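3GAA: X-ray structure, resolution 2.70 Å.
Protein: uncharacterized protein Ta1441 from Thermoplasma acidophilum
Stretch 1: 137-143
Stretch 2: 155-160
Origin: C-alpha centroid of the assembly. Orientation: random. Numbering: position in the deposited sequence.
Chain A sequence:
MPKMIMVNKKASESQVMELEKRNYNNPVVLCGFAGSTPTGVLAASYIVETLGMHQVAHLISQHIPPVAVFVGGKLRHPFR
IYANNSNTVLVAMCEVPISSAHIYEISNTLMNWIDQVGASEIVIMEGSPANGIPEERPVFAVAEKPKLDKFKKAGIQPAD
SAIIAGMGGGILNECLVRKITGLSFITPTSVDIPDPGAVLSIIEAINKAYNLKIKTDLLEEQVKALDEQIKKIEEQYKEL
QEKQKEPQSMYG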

# COMPACT_ATOMS: atom_id res chain seq x y z
N ARG A 137 13.04 12.25 54.07
CA ARG A 137 13.05 12.28 52.62
C ARG A 137 11.63 12.23 52.08
O ARG A 137 10.93 11.25 52.28
CB ARG A 137 13.86 11.15 52.04
CG ARG A 137 13.45 10.78 50.60
CD ARG A 137 14.56 10.18 49.81
NE ARG A 137 15.44 9.37 50.64
CZ ARG A 137 16.63 8.93 50.23
NH1 ARG A 137 17.08 9.20 49.01
NH2 ARG A 137 17.36 8.18 51.05
N PRO A 138 11.21 13.28 51.36
CA PRO A 138 9.86 13.38 50.79
C PRO A 138 9.62 12.63 49.44
O PRO A 138 10.55 12.35 48.67
CB PRO A 138 9.72 14.88 50.59
CG PRO A 138 11.11 15.34 50.26
CD PRO A 138 12.03 14.46 51.00
N VAL A 139 8.37 12.31 49.17
CA VAL A 139 8.02 11.87 47.83
C VAL A 139 7.18 12.93 47.15
O VAL A 139 6.29 13.49 47.74
CB VAL A 139 7.32 10.49 47.80
CG1 VAL A 139 6.98 10.11 46.36
CG2 VAL A 139 8.21 9.45 48.33
N PHE A 140 7.46 13.18 45.88
CA PHE A 140 6.61 14.05 45.10
C PHE A 140 5.92 13.27 44.08
O PHE A 140 6.30 12.15 43.79
CB PHE A 140 7.40 15.17 44.46
CG PHE A 140 8.16 15.94 45.42
CD1 PHE A 140 7.53 16.95 46.16
CD2 PHE A 140 9.45 15.60 45.71
CE1 PHE A 140 8.25 17.68 47.15
CE2 PHE A 140 10.19 16.33 46.67
CZ PHE A 140 9.60 17.37 47.40
N ALA A 141 4.86 13.89 43.58
CA ALA A 141 4.00 13.34 42.56
C ALA A 141 3.70 14.35 41.45
O ALA A 141 3.40 15.54 41.72
CB ALA A 141 2.72 12.90 43.16
N VAL A 142 3.72 13.89 40.20
CA VAL A 142 2.95 14.56 39.19
C VAL A 142 1.78 13.66 38.85
O VAL A 142 1.97 12.53 38.48
CB VAL A 142 3.78 15.03 38.00
CG1 VAL A 142 5.29 14.78 38.19
CG2 VAL A 142 3.20 14.47 36.72
N ALA A 143 0.56 14.16 39.10
CA ALA A 143 -0.69 13.47 38.75
C ALA A 143 -1.75 14.54 38.46
O ALA A 143 -1.49 15.71 38.55
CB ALA A 143 -1.14 12.56 39.87
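Stretch 2 155-160: GIQPAD

The contact between these two stretches is a short parallel β-pairing, held by three backbone hydrogen bonds and packed by aliphatic side chains, one aromatic ring and a glutamine lying beside that ring. It illustrates a general rule: in a short strand pair, main-chain bonds and side-chain packing can follow one register.

Stretch 2 begins where a helix ends. Gly155 is the first residue to leave helical angles, and its positive phi (93°) belongs to a Schellman motif with two bonds back into the last turn. At these angles a CB would be jammed against the carbonyl O of the preceding residue, which by itself calls for glycine. From Ile156 onward the backbone is extended, with phi between -56° and -103° and psi between 93° and 162°, and Gln157 and Pro158 form the strand proper. It runs beside the strand of Phe140 to Val142 in the parallel sense, although the end-to-end directions of the touching parts diverge by 61°.

The bonding alternates as a parallel ladder requires. Gln157 N donates to Val139 O at 3.2 Å, and Gln157 O accepts from Ala141 N at 2.8 Å, so Gln157 bonds to the residues before and after its bridge partner Phe140. Ala141 in turn spans Pro158: its O accepts from Ala159 N at 2.9 Å, the straightest of the three bonds at 167°. Proline has no amide hydrogen to give, but in this register Pro158 needs none, because the donors contributed by stretch 2 are its two neighbours, Gln157 N and Ala159 N. CA-H...O contacts supplement the ladder, Phe140 CA to Gln157 O at 2.9 Å and Pro158 CA to Ala141 O at 3.4 Å.

Side chains then fill the spaces beside the ladder. Phe140 and Gln157 share one face of the sheet, and the glutamine, with chi2 near 175°, passes beside the ring and brings Gln157 OE1 to 3.5 Å from Phe140 CE1. The ring, in the m rotamer, also has Pro158 O at 3.7 Å from Phe140 CD1, while Phe140 CB lies 4.0 Å from Ala159 CB. Among side chains, the Ile156 CG2 methyl meets two: Ile156 CG2 is 3.7 Å from Ala141 CB and 4.2 Å from Val139 CG1. Farther along, Val142 CG1 meets Ala159 CB at 4.0 Å. Pro158 points away from stretch 1, so its part in the pairing is played mainly by its backbone. In all, 398 Å² is buried, summed over both sides.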

# COMPACT_ATOMS: atom_id res chain seq x y z
N GLY A 155 0.53 12.47 52.46
CA GLY A 155 1.87 13.04 52.71
C GLY A 155 2.69 13.31 51.44
O GLY A 155 3.73 13.94 51.52
N ILE A 156 2.22 12.84 50.28
CA ILE A 156 2.93 13.03 49.02
C ILE A 156 2.62 14.43 48.52
O ILE A 156 1.47 14.80 48.37
CB ILE A 156 2.47 12.01 47.97
CG1 ILE A 156 2.50 10.57 48.53
CG2 ILE A 156 3.31 12.11 46.71
CD1 ILE A 156 2.00 9.48 47.53
N GLN A 157 3.64 15.22 48.27
CA GLN A 157 3.43 16.56 47.77
C GLN A 157 3.71 16.66 46.26
O GLN A 157 4.33 15.75 45.67
CB GLN A 157 4.25 17.61 48.56
CG GLN A 157 5.41 17.06 49.50
CD GLN A 157 6.25 18.21 50.16
OE1 GLN A 157 7.40 18.01 50.56
NE2 GLN A 157 5.66 19.39 50.25
N PRO A 158 3.19 17.74 45.63
CA PRO A 158 3.23 17.93 44.17
C PRO A 158 4.59 18.28 43.73
O PRO A 158 5.18 19.16 44.32
CB PRO A 158 2.32 19.13 43.96
CG PRO A 158 1.37 19.04 45.05
CD PRO A 158 2.16 18.61 46.23
N ALA A 159 5.12 17.62 42.71
CA ALA A 159 6.49 17.94 42.27
C ALA A 159 6.57 19.40 41.94
O ALA A 159 5.59 19.99 41.56
CB ALA A 159 6.85 17.14 41.08
N ASP A 160 7.73 20.01 42.09
CA ASP A 160 7.79 21.37 41.58
C ASP A 160 8.51 21.45 40.27
O ASP A 160 9.73 21.55 40.25
CB ASP A 160 8.37 22.41 42.56
CG ASP A 160 7.72 23.82 42.32
OD1 ASP A 160 7.40 24.12 41.12
OD2 ASP A 160 7.49 24.60 43.29